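Long-range contact in polysaccharide deacetylase-like protein (Bacillus anthracis, PDB 4V33), which probably removes acetyl groups from a polysaccharide, binds zinc, and appears to be needed for osmotic stability and cell shape: residues V146-A151 with R343-H348. Numbering follows the deposited sequence.
Sequences VLMYHA and RVRIHH. With ACT (acetate ion), chain C.
Met148 lies between two arginines. Its SD sits over one face of the Arg343 guanidinium, 3.4 Å from NH2, and the bend at chi3 (57°) turns CE the other way, over the centre of the Arg345 guanidinium, 3.5 Å from CZ. One residue further along, the Ile346 side chain crosses Tyr149 obliquely, with CG1 4.2 Å from the ring centroid in a CH-pi contact and CG2 at CE1; its CD1 reaches Leu147 CD2. Parallel strand pairing sets this register: Val344 N donates to Val146 O and Met148 N to Val344 O, both at 2.8 Å, and Ile346 N continues to Met148 O at 3.2 Å. The pairing brings together the first and last strands of the parallel sheet, 146-149 and 341-345, consistent with the distorted (beta/alpha) barrel of this family. One water bridges Met148 O, Ile346 O and His150 ND1. His150 NE2 donates to the O atom of an acetate, probably from the crystallisation liquor, at 2.9 Å, and the nearest atom of the His150 side chain lies about 4 Å from the zinc ion. A salt bridge to Asp205, with hydrogen bonds to Thr203 and Thr323, fixes the Arg343 guanidinium, while Tyr149 OH is hydrogen-bonded to Gln173 OE1.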
loop_
_atom_site.group_PDB
_atom_site.type_symbol
_atom_site.label_atom_id
_atom_site.label_comp_id
_atom_site.label_asym_id
_atom_site.label_seq_id
_atom_site.Cartn_x
_atom_site.Cartn_y
_atom_site.Cartn_z
ATOM N N VAL A 146 4.116 6.190 -1.042
ATOM C CA VAL A 146 5.212 5.260 -0.825
ATOM C C VAL A 146 6.436 6.110 -0.492
ATOM O O VAL A 146 7.038 6.723 -1.373
ATOM C CB VAL A 146 5.457 4.383 -2.065
ATOM C CG1 VAL A 146 6.596 3.396 -1.808
ATOM C CG2 VAL A 146 4.170 3.643 -2.442
ATOM N N LEU A 147 6.764 6.179 0.795
ATOM C CA LEU A 147 7.867 7.024 1.266
ATOM C C LEU A 147 9.219 6.419 0.937
ATOM O O LEU A 147 9.407 5.204 1.035
ATOM C CB LEU A 147 7.776 7.197 2.776
ATOM C CG LEU A 147 6.548 7.952 3.292
ATOM C CD1 LEU A 147 6.373 7.752 4.799
ATOM C CD2 LEU A 147 6.721 9.437 2.986
ATOM N N MET A 148 10.168 7.277 0.567
ATOM C CA MET A 148 11.528 6.843 0.284
ATOM C C MET A 148 12.529 7.507 1.232
ATOM O O MET A 148 12.732 8.730 1.181
ATOM C CB MET A 148 11.907 7.170 -1.153
ATOM C CG MET A 148 13.362 6.814 -1.481
ATOM S SD MET A 148 13.811 7.154 -3.182
ATOM C CE MET A 148 13.408 8.896 -3.273
ATOM N N TYR A 149 13.119 6.688 2.099
ATOM C CA TYR A 149 14.233 7.091 2.952
ATOM C C TYR A 149 15.524 6.445 2.485
ATOM O O TYR A 149 15.503 5.457 1.742
ATOM C CB TYR A 149 13.979 6.643 4.386
ATOM C CG TYR A 149 12.860 7.366 5.092
ATOM C CD1 TYR A 149 13.105 8.567 5.762
ATOM C CD2 TYR A 149 11.574 6.854 5.118
ATOM C CE1 TYR A 149 12.109 9.233 6.423
ATOM C CE2 TYR A 149 10.554 7.520 5.780
ATOM C CZ TYR A 149 10.826 8.701 6.438
ATOM O OH TYR A 149 9.808 9.348 7.093
ATOM N N HIS A 150 16.653 7.013 2.906
ATOM C CA HIS A 150 17.957 6.409 2.689
ATOM C C HIS A 150 18.663 6.183 4.023
ATOM O O HIS A 150 18.429 5.166 4.673
ATOM C CB HIS A 150 18.793 7.260 1.736
ATOM C CG HIS A 150 18.375 7.121 0.309
ATOM N ND1 HIS A 150 17.252 7.736 -0.204
ATOM C CD2 HIS A 150 18.904 6.394 -0.705
ATOM C CE1 HIS A 150 17.127 7.418 -1.483
ATOM N NE2 HIS A 150 18.107 6.596 -1.806
ATOM N N ALA A 151 19.510 7.122 4.437
ATOM C CA ALA A 151 20.216 6.997 5.708
ATOM C C ALA A 151 19.354 7.540 6.844
ATOM O O ALA A 151 18.701 8.574 6.696
ATOM C CB ALA A 151 21.534 7.746 5.652
ATOM N N ARG A 343 7.230 7.436 -5.845
ATOM C CA ARG A 343 7.535 7.538 -4.425
ATOM C C ARG A 343 7.634 8.982 -3.949
ATOM O O ARG A 343 7.891 9.903 -4.730
ATOM C CB ARG A 343 8.816 6.774 -4.074
ATOM C CG ARG A 343 8.671 5.258 -4.225
ATOM C CD ARG A 343 9.779 4.531 -3.499
ATOM N NE ARG A 343 11.031 4.537 -4.261
ATOM C CZ ARG A 343 12.173 4.059 -3.788
ATOM N NH1 ARG A 343 12.223 3.568 -2.549
ATOM N NH2 ARG A 343 13.264 4.066 -4.553
ATOM N N VAL A 344 7.419 9.158 -2.650
ATOM C CA VAL A 344 7.565 10.461 -2.008
ATOM C C VAL A 344 8.932 10.524 -1.324
ATOM O O VAL A 344 9.201 9.775 -0.381
ATOM C CB VAL A 344 6.436 10.686 -0.974
ATOM C CG1 VAL A 344 6.623 12.029 -0.265
ATOM C CG2 VAL A 344 5.060 10.611 -1.652
ATOM N N ARG A 345 9.799 11.410 -1.804
ATOM C CA ARG A 345 11.148 11.544 -1.263
ATOM C C ARG A 345 11.142 12.345 0.036
ATOM O O ARG A 345 10.584 13.437 0.085
ATOM C CB ARG A 345 12.040 12.239 -2.290
ATOM C CG ARG A 345 13.449 12.510 -1.806
ATOM C CD ARG A 345 14.289 13.206 -2.887
ATOM N NE ARG A 345 14.563 12.353 -4.041
ATOM C CZ ARG A 345 15.554 11.469 -4.098
ATOM N NH1 ARG A 345 16.353 11.292 -3.053
ATOM N NH2 ARG A 345 15.735 10.744 -5.200
ATOM N N ILE A 346 11.734 11.783 1.086
ATOM C CA ILE A 346 11.964 12.550 2.305
ATOM C C ILE A 346 13.402 13.072 2.324
ATOM O O ILE A 346 14.342 12.341 2.012
ATOM C CB ILE A 346 11.663 11.731 3.575
ATOM C CG1 ILE A 346 10.238 11.160 3.519
ATOM C CG2 ILE A 346 11.867 12.598 4.820
ATOM C CD1 ILE A 346 9.157 12.185 3.179
ATOM N N HIS A 347 13.563 14.350 2.666
ATOM C CA HIS A 347 14.860 15.017 2.630
ATOM C C HIS A 347 15.417 15.253 4.027
ATOM O O HIS A 347 14.674 15.280 5.008
ATOM C CB HIS A 347 14.714 16.393 1.982
ATOM C CG HIS A 347 14.217 16.352 0.572
ATOM N ND1 HIS A 347 15.070 16.283 -0.510
ATOM C CD2 HIS A 347 12.962 16.398 0.065
ATOM C CE1 HIS A 347 14.358 16.282 -1.624
ATOM N NE2 HIS A 347 13.078 16.346 -1.304
ATOM N N HIS A 348 16.726 15.466 4.099
ATOM C CA HIS A 348 17.379 15.881 5.339
ATOM C C HIS A 348 16.659 17.051 6.007
ATOM O O HIS A 348 16.547 17.111 7.234
ATOM C CB HIS A 348 18.827 16.284 5.044
ATOM C CG HIS A 348 19.577 16.771 6.245
ATOM N ND1 HIS A 348 20.031 15.923 7.235
ATOM C CD2 HIS A 348 19.961 18.015 6.612
ATOM C CE1 HIS A 348 20.664 16.628 8.158
ATOM N NE2 HIS A 348 20.631 17.902 7.806
HETATM C C ACT C . 18.032 4.939 -5.190
HETATM O O ACT C . 18.042 4.686 -3.955
HETATM O OXT ACT C . 19.136 5.076 -5.781
HETATM C CH3 ACT C . 16.746 5.073 -5.937
HETATM O O HOH W 1 15.330 9.614 0.623
#